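Local coordinates for NAD-dependent aldehyde dehydrogenase (Burkholderia multivorans, PDB 5UJU) that catalyses the NAD-dependent oxidation of aldehydes to carboxylic acids, as a member of the aldehyde dehydrogenase family, at the interface of chains A and B. Numbering follows the deposited sequence. Chains: chain A/B, NAD-dependent aldehyde dehydrogenase.

Contact 1: the interface of chains A and B. Residues chain A 184, 198, 200, 558, 560; chain B 31, 529-530.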
loop_
_atom_site.group_PDB
_atom_site.type_symbol
_atom_site.label_atom_id
_atom_site.label_comp_id
_atom_site.label_asym_id
_atom_site.label_seq_id
_atom_site.Cartn_x
_atom_site.Cartn_y
_atom_site.Cartn_z
ATOM N N TRP A 184 8.830 13.139 -23.709
ATOM C CA TRP A 184 9.406 11.816 -23.902
ATOM C C TRP A 184 9.905 11.746 -25.337
ATOM O O TRP A 184 9.101 11.749 -26.278
ATOM C CB TRP A 184 8.355 10.746 -23.627
ATOM C CG TRP A 184 8.859 9.345 -23.646
ATOM C CD1 TRP A 184 9.315 8.631 -22.572
ATOM C CD2 TRP A 184 8.927 8.464 -24.771
ATOM N NE1 TRP A 184 9.677 7.363 -22.962
ATOM C CE2 TRP A 184 9.448 7.231 -24.306
ATOM C CE3 TRP A 184 8.605 8.592 -26.126
ATOM C CZ2 TRP A 184 9.664 6.139 -25.153
ATOM C CZ3 TRP A 184 8.817 7.501 -26.967
ATOM C CH2 TRP A 184 9.340 6.291 -26.474
ATOM N N LYS A 198 3.805 13.438 -22.442
ATOM C CA LYS A 198 3.073 12.695 -21.439
ATOM C C LYS A 198 2.410 13.689 -20.501
ATOM O O LYS A 198 2.976 14.739 -20.192
ATOM C CB LYS A 198 4.002 11.760 -20.648
ATOM C CG LYS A 198 4.960 10.918 -21.489
ATOM C CD LYS A 198 4.197 9.959 -22.399
ATOM C CE LYS A 198 5.135 9.059 -23.210
ATOM N NZ LYS A 198 5.775 8.000 -22.382
ATOM N N TYR A 200 0.232 13.655 -16.700
ATOM C CA TYR A 200 -0.085 12.816 -15.549
ATOM C C TYR A 200 -1.092 13.550 -14.676
ATOM O O TYR A 200 -0.813 14.649 -14.181
ATOM C CB TYR A 200 1.179 12.457 -14.757
ATOM C CG TYR A 200 2.251 11.827 -15.622
ATOM C CD1 TYR A 200 2.231 10.469 -15.906
ATOM C CD2 TYR A 200 3.270 12.599 -16.174
ATOM C CE1 TYR A 200 3.199 9.888 -16.711
ATOM C CE2 TYR A 200 4.249 12.028 -16.983
ATOM C CZ TYR A 200 4.207 10.668 -17.242
ATOM O OH TYR A 200 5.166 10.088 -18.035
ATOM N N GLN A 558 -2.499 8.646 -16.841
ATOM C CA GLN A 558 -1.679 9.378 -17.788
ATOM C C GLN A 558 -2.317 9.416 -19.165
ATOM O O GLN A 558 -3.231 8.652 -19.486
ATOM C CB GLN A 558 -0.299 8.759 -17.903
ATOM C CG GLN A 558 -0.296 7.448 -18.637
ATOM C CD GLN A 558 1.113 6.936 -18.841
ATOM O OE1 GLN A 558 1.844 6.670 -17.867
ATOM N NE2 GLN A 558 1.522 6.829 -20.102
ATOM N N ARG A 560 -0.793 10.258 -23.397
ATOM C CA ARG A 560 0.339 10.546 -24.264
ATOM C C ARG A 560 -0.161 10.967 -25.644
ATOM O O ARG A 560 -1.192 10.483 -26.125
ATOM C CB ARG A 560 1.262 9.329 -24.388
ATOM C CG ARG A 560 0.581 8.110 -24.959
ATOM C CD ARG A 560 1.536 6.906 -24.931
ATOM N NE ARG A 560 0.850 5.674 -25.287
ATOM C CZ ARG A 560 1.450 4.496 -25.429
ATOM N NH1 ARG A 560 2.760 4.377 -25.241
ATOM N NH2 ARG A 560 0.737 3.431 -25.751
ATOM N N ARG B 31 10.566 11.311 -15.935
ATOM C CA ARG B 31 9.667 10.539 -16.798
ATOM C C ARG B 31 9.838 10.877 -18.277
ATOM O O ARG B 31 8.909 10.710 -19.076
ATOM C CB ARG B 31 8.204 10.679 -16.353
ATOM C CG ARG B 31 8.035 10.226 -14.899
ATOM C CD ARG B 31 6.609 9.875 -14.501
ATOM N NE ARG B 31 6.154 8.575 -14.997
ATOM C CZ ARG B 31 6.489 7.396 -14.476
ATOM N NH1 ARG B 31 7.322 7.315 -13.427
ATOM N NH2 ARG B 31 5.990 6.286 -15.013
ATOM N N SER B 529 8.543 5.996 -17.671
ATOM C CA SER B 529 7.682 7.060 -18.169
ATOM C C SER B 529 6.221 6.630 -18.105
ATOM O O SER B 529 5.374 7.369 -17.594
ATOM C CB SER B 529 8.072 7.462 -19.596
ATOM O OG SER B 529 7.279 8.550 -20.062
ATOM N N ASP B 530 5.918 5.434 -18.605
ATOM C CA ASP B 530 4.554 4.930 -18.683
ATOM C C ASP B 530 4.241 4.025 -17.493
ATOM O O ASP B 530 4.872 2.981 -17.318
ATOM C CB ASP B 530 4.343 4.168 -19.991
ATOM C CG ASP B 530 4.650 5.028 -21.230
ATOM O OD1 ASP B 530 4.267 6.225 -21.244
ATOM O OD2 ASP B 530 5.285 4.513 -22.177
#
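A:Lys198 reaches B:Asp530 with its ammonium NZ, 2.6 Å from the carboxylate oxygen OD1, in a hydrogen-bonded salt bridge on the syn side, tilted out of the carboxylate plane. A:Gln558 grips the same oxygen from the opposite face and on the anti side: NE2 lies 3.0 Å from OD1 of B:Asp530, which sits nearly in the amide plane. A:Arg560 adds a longer salt bridge, NH1 standing 4.0 Å from OD2 of B:Asp530; together the two cations would stabilise the carboxylate as an anion. A bend at chi4 (73°) turns NZ of A:Lys198 over the rim of the A:Trp184 ring, and NZ also donates to OG of B:Ser529 at 2.8 Å. The phenol OH of A:Tyr200 donates to the carbonyl O of B:Ser529 at 2.8 Å, from above the carbonyl plane. B:Arg31, which also packs against the A:Tyr200 phenol, positions B:Ser529 from behind: NE donates to the same carbonyl from its other face, and the backbone O of B:Arg31 takes the hydroxyl OG of B:Ser529 at 2.9 Å. Its guanidinium stands almost perpendicular to the tyrosine ring, edge toward CZ. The site pins a loop of one subunit onto strands 191-204 and 554-562 of the other and probably helps hold the two-fold pair together.

Contact 2: the interface of chains A and B. Residues chain A 174, 177, 547, 551, 555; chain B 174, 547-548, 551.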
loop_
_atom_site.group_PDB
_atom_site.type_symbol
_atom_site.label_atom_id
_atom_site.label_comp_id
_atom_site.label_asym_id
_atom_site.label_seq_id
_atom_site.Cartn_x
_atom_site.Cartn_y
_atom_site.Cartn_z
ATOM N N GLN A 174 4.838 12.157 -1.443
ATOM C CA GLN A 174 4.590 11.324 -2.619
ATOM C C GLN A 174 4.076 12.142 -3.806
ATOM O O GLN A 174 4.482 11.909 -4.949
ATOM C CB GLN A 174 3.568 10.229 -2.300
ATOM C CG GLN A 174 3.981 9.233 -1.259
ATOM C CD GLN A 174 5.277 8.566 -1.653
ATOM O OE1 GLN A 174 5.547 8.366 -2.842
ATOM N NE2 GLN A 174 6.072 8.191 -0.674
ATOM N N ARG A 177 6.499 14.148 -6.155
ATOM C CA ARG A 177 7.439 13.392 -6.975
ATOM C C ARG A 177 6.899 13.078 -8.363
ATOM O O ARG A 177 7.608 12.461 -9.164
ATOM C CB ARG A 177 7.815 12.074 -6.289
ATOM C CG ARG A 177 8.258 12.203 -4.848
ATOM C CD ARG A 177 8.654 10.849 -4.278
ATOM N NE ARG A 177 8.510 10.793 -2.825
ATOM C CZ ARG A 177 8.912 9.771 -2.077
ATOM N NH1 ARG A 177 9.492 8.719 -2.643
ATOM N NH2 ARG A 177 8.736 9.797 -0.764
ATOM N N ALA A 547 5.280 6.049 4.123
ATOM C CA ALA A 547 4.903 6.122 2.714
ATOM C C ALA A 547 3.750 5.183 2.397
ATOM O O ALA A 547 2.835 5.550 1.657
ATOM C CB ALA A 547 6.107 5.818 1.823
ATOM N N ALA A 551 0.561 6.281 0.023
ATOM C CA ALA A 551 0.887 6.188 -1.398
ATOM C C ALA A 551 -0.199 5.517 -2.224
ATOM O O ALA A 551 -0.209 5.672 -3.449
ATOM C CB ALA A 551 2.199 5.427 -1.602
ATOM N N ARG A 555 -4.240 7.695 -7.291
ATOM C CA ARG A 555 -3.674 7.007 -8.438
ATOM C C ARG A 555 -3.268 8.057 -9.466
ATOM O O ARG A 555 -3.560 9.247 -9.311
ATOM C CB ARG A 555 -4.656 5.981 -9.029
ATOM C CG ARG A 555 -5.172 4.906 -8.051
ATOM C CD ARG A 555 -4.156 3.769 -7.793
ATOM N NE ARG A 555 -3.033 4.224 -6.978
ATOM C CZ ARG A 555 -1.793 3.761 -7.078
ATOM N NH1 ARG A 555 -1.507 2.818 -7.962
ATOM N NH2 ARG A 555 -0.831 4.260 -6.303
ATOM N N GLN B 174 12.180 4.784 -1.694
ATOM C CA GLN B 174 11.523 4.763 -0.388
ATOM C C GLN B 174 12.545 4.526 0.725
ATOM O O GLN B 174 12.550 5.235 1.737
ATOM C CB GLN B 174 10.460 3.658 -0.335
ATOM C CG GLN B 174 9.507 3.643 -1.522
ATOM C CD GLN B 174 8.833 4.978 -1.803
ATOM O OE1 GLN B 174 8.464 5.718 -0.889
ATOM N NE2 GLN B 174 8.742 5.319 -3.091
ATOM N N ALA B 547 5.189 4.315 -5.989
ATOM C CA ALA B 547 5.547 4.184 -4.582
ATOM C C ALA B 547 4.729 3.093 -3.901
ATOM O O ALA B 547 5.273 2.294 -3.120
ATOM C CB ALA B 547 5.352 5.522 -3.868
ATOM N N ALA B 548 3.417 3.048 -4.179
ATOM C CA ALA B 548 2.540 2.067 -3.549
ATOM C C ALA B 548 2.917 0.641 -3.923
ATOM O O ALA B 548 2.601 -0.288 -3.174
ATOM C CB ALA B 548 1.070 2.333 -3.922
ATOM N N ALA B 551 6.224 0.315 -1.274
ATOM C CA ALA B 551 6.394 0.907 0.046
ATOM C C ALA B 551 5.926 0.009 1.190
ATOM O O ALA B 551 6.282 0.278 2.338
ATOM C CB ALA B 551 5.645 2.238 0.126
HETATM O O HOH W 1 1.852 5.350 -5.414
#
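A:Gln174 and B:Gln174 face each other at the ends of helices 158-175, near the two-fold axis of the deposited aldehyde dehydrogenase pair. The tight part is made of small side chains: CB of A:Ala551 lies 3.9 Å from CB of B:Ala547, and CB of A:Ala547 meets CB of B:Ala551 at 4.0 Å, so each short helix 547-550 starts with a methyl packed on the residue after the partner's helix. The amide of A:Gln174 borders this cluster, its CD 3.8 Å from CB of B:Ala547. Between the glutamines the hold is looser. NE2 of A:Gln174 gives OE1 of B:Gln174 a weak hydrogen bond of 3.4 Å, with the amide planes 37° apart. Both side chains bend at chi2 (-57° and -53°), which swings the amides toward each other. The guanidinium of A:Arg177 runs almost parallel to the B:Gln174 amide, while NE2 of A:Gln174 lies over the face of the A:Arg177 guanidinium, near the rim. On the hydrated side, water 1 links O of A:Ala551, at 2.9 Å, to the backbone N of B:Ala548, at 3.0 Å. A:Arg555 bends back within its own chain, NH2 donating to that same carbonyl of A:Ala551 at 3.2 Å, and the water lies in plane at the edge of its guanidinium.

Contact 3: the interface of chains A and B. Residues chain A 194, 196, 560, 562; chain B 515-516, 520.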
loop_
_atom_site.group_PDB
_atom_site.type_symbol
_atom_site.label_atom_id
_atom_site.label_comp_id
_atom_site.label_asym_id
_atom_site.label_seq_id
_atom_site.Cartn_x
_atom_site.Cartn_y
_atom_site.Cartn_z
ATOM N N LEU A 194 11.140 9.340 -31.982
ATOM C CA LEU A 194 9.802 9.315 -31.420
ATOM C C LEU A 194 9.721 10.378 -30.337
ATOM O O LEU A 194 10.512 10.365 -29.388
ATOM C CB LEU A 194 9.470 7.943 -30.847
ATOM C CG LEU A 194 9.662 6.712 -31.725
ATOM C CD1 LEU A 194 9.267 5.489 -30.923
ATOM C CD2 LEU A 194 8.847 6.806 -32.998
ATOM N N MET A 196 6.899 12.318 -27.786
ATOM C CA MET A 196 5.548 12.364 -27.254
ATOM C C MET A 196 5.524 13.272 -26.040
ATOM O O MET A 196 6.518 13.404 -25.321
ATOM C CB MET A 196 5.042 10.974 -26.861
ATOM C CG MET A 196 5.235 9.922 -27.928
ATOM S SD MET A 196 4.307 8.435 -27.520
ATOM C CE MET A 196 2.656 8.974 -27.966
ATOM N N ARG A 560 -0.793 10.258 -23.397
ATOM C CA ARG A 560 0.339 10.546 -24.264
ATOM C C ARG A 560 -0.161 10.967 -25.644
ATOM O O ARG A 560 -1.192 10.483 -26.125
ATOM C CB ARG A 560 1.262 9.329 -24.388
ATOM C CG ARG A 560 0.581 8.110 -24.959
ATOM C CD ARG A 560 1.536 6.906 -24.931
ATOM N NE ARG A 560 0.850 5.674 -25.287
ATOM C CZ ARG A 560 1.450 4.496 -25.429
ATOM N NH1 ARG A 560 2.760 4.377 -25.241
ATOM N NH2 ARG A 560 0.737 3.431 -25.751
ATOM N N HIS A 562 1.620 12.426 -29.644
ATOM C CA HIS A 562 2.804 12.817 -30.398
ATOM C C HIS A 562 2.950 14.334 -30.435
ATOM O O HIS A 562 1.959 15.073 -30.458
ATOM C CB HIS A 562 2.746 12.272 -31.823
ATOM C CG HIS A 562 3.029 10.810 -31.914
ATOM N ND1 HIS A 562 4.309 10.302 -31.972
ATOM C CD2 HIS A 562 2.196 9.742 -31.943
ATOM C CE1 HIS A 562 4.252 8.983 -32.038
ATOM N NE2 HIS A 562 2.982 8.619 -32.027
ATOM N N ASN B 515 -4.451 9.850 -30.876
ATOM C CA ASN B 515 -4.125 9.973 -32.306
ATOM C C ASN B 515 -2.837 9.236 -32.670
ATOM O O ASN B 515 -1.945 9.773 -33.333
ATOM C CB ASN B 515 -4.067 11.448 -32.743
ATOM C CG ASN B 515 -5.434 12.111 -32.708
ATOM O OD1 ASN B 515 -6.442 11.442 -32.915
ATOM N ND2 ASN B 515 -5.476 13.427 -32.448
ATOM N N LEU B 516 -2.755 7.970 -32.252
ATOM C CA LEU B 516 -1.618 7.140 -32.628
ATOM C C LEU B 516 -1.710 6.759 -34.101
ATOM O O LEU B 516 -2.369 5.773 -34.451
ATOM C CB LEU B 516 -1.570 5.880 -31.756
ATOM C CG LEU B 516 -1.395 6.082 -30.250
ATOM C CD1 LEU B 516 -1.265 4.721 -29.539
ATOM C CD2 LEU B 516 -0.182 6.964 -29.954
ATOM N N VAL B 520 4.295 4.505 -32.766
ATOM C CA VAL B 520 3.983 4.132 -31.389
ATOM C C VAL B 520 2.601 3.491 -31.383
ATOM O O VAL B 520 1.642 4.052 -31.934
ATOM C CB VAL B 520 4.038 5.345 -30.438
ATOM C CG1 VAL B 520 3.466 4.984 -29.064
ATOM C CG2 VAL B 520 5.472 5.865 -30.303
HETATM O O HOH W 2 1.924 6.411 -33.285
HETATM O O HOH W 3 -0.555 11.787 -31.410
#
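The CE1-NE2 side of the A:His562 imidazole meets B:Val520, whose CB and CG2 lie out of the ring plane, CE1 lying 3.8 Å from CG2 of B:Val520, while CE of A:Met196 sits over one ring face toward the rim. Water 3 lies in the ring plane at an edge. The guanidinium of A:Arg560 offers a face to the valine: CG1 stands 3.9 Å above it, displaced toward NH1. B:Val520 thus wedges among side chains of two strands. Its CG1, anti to the backbone N (chi1 170°), also meets the sulfur SD of A:Met196 at 3.9 Å, while CG2 reaches CD1 of A:Leu194 at 3.9 Å. A:Met196 turns at chi3 (77°), carrying CE to CD2 of B:Leu516, 4.0 Å away; the two side chains cross at about a right angle. Waters add polar links. Water 2 lies 2.8 Å from NE2 of A:His562 and also bonds the backbone N and O of B:Val520. Water 3, 3.1 Å from O of B:Asn515, links it to the backbone N of A:His562. The site seats a loop of one subunit against strands 191-204 and 554-562 of the other, probably adding an apolar, water-linked hold to the deposited pair.

Contacts 1 and 3 are neighbours, the centres of their C-alpha atoms about 11 Å apart, and both use strands 191-204 and 554-562 of chain A. A:Arg560 belongs to both, NH1 facing B:Asp530 in contact 1 and B:Val520 in contact 3. Contact 2 lies about 17 Å from contact 1 and 27 Å from contact 3, close to the two-fold axis; its A:Arg555 stands near the start of strand 554-562, which runs through all three. The spread of contacts along these strands suggests an arm of chain A reaching across chain B. Chain B does the same, so the subunits appear to embrace reciprocally, which would suit a biological dimer.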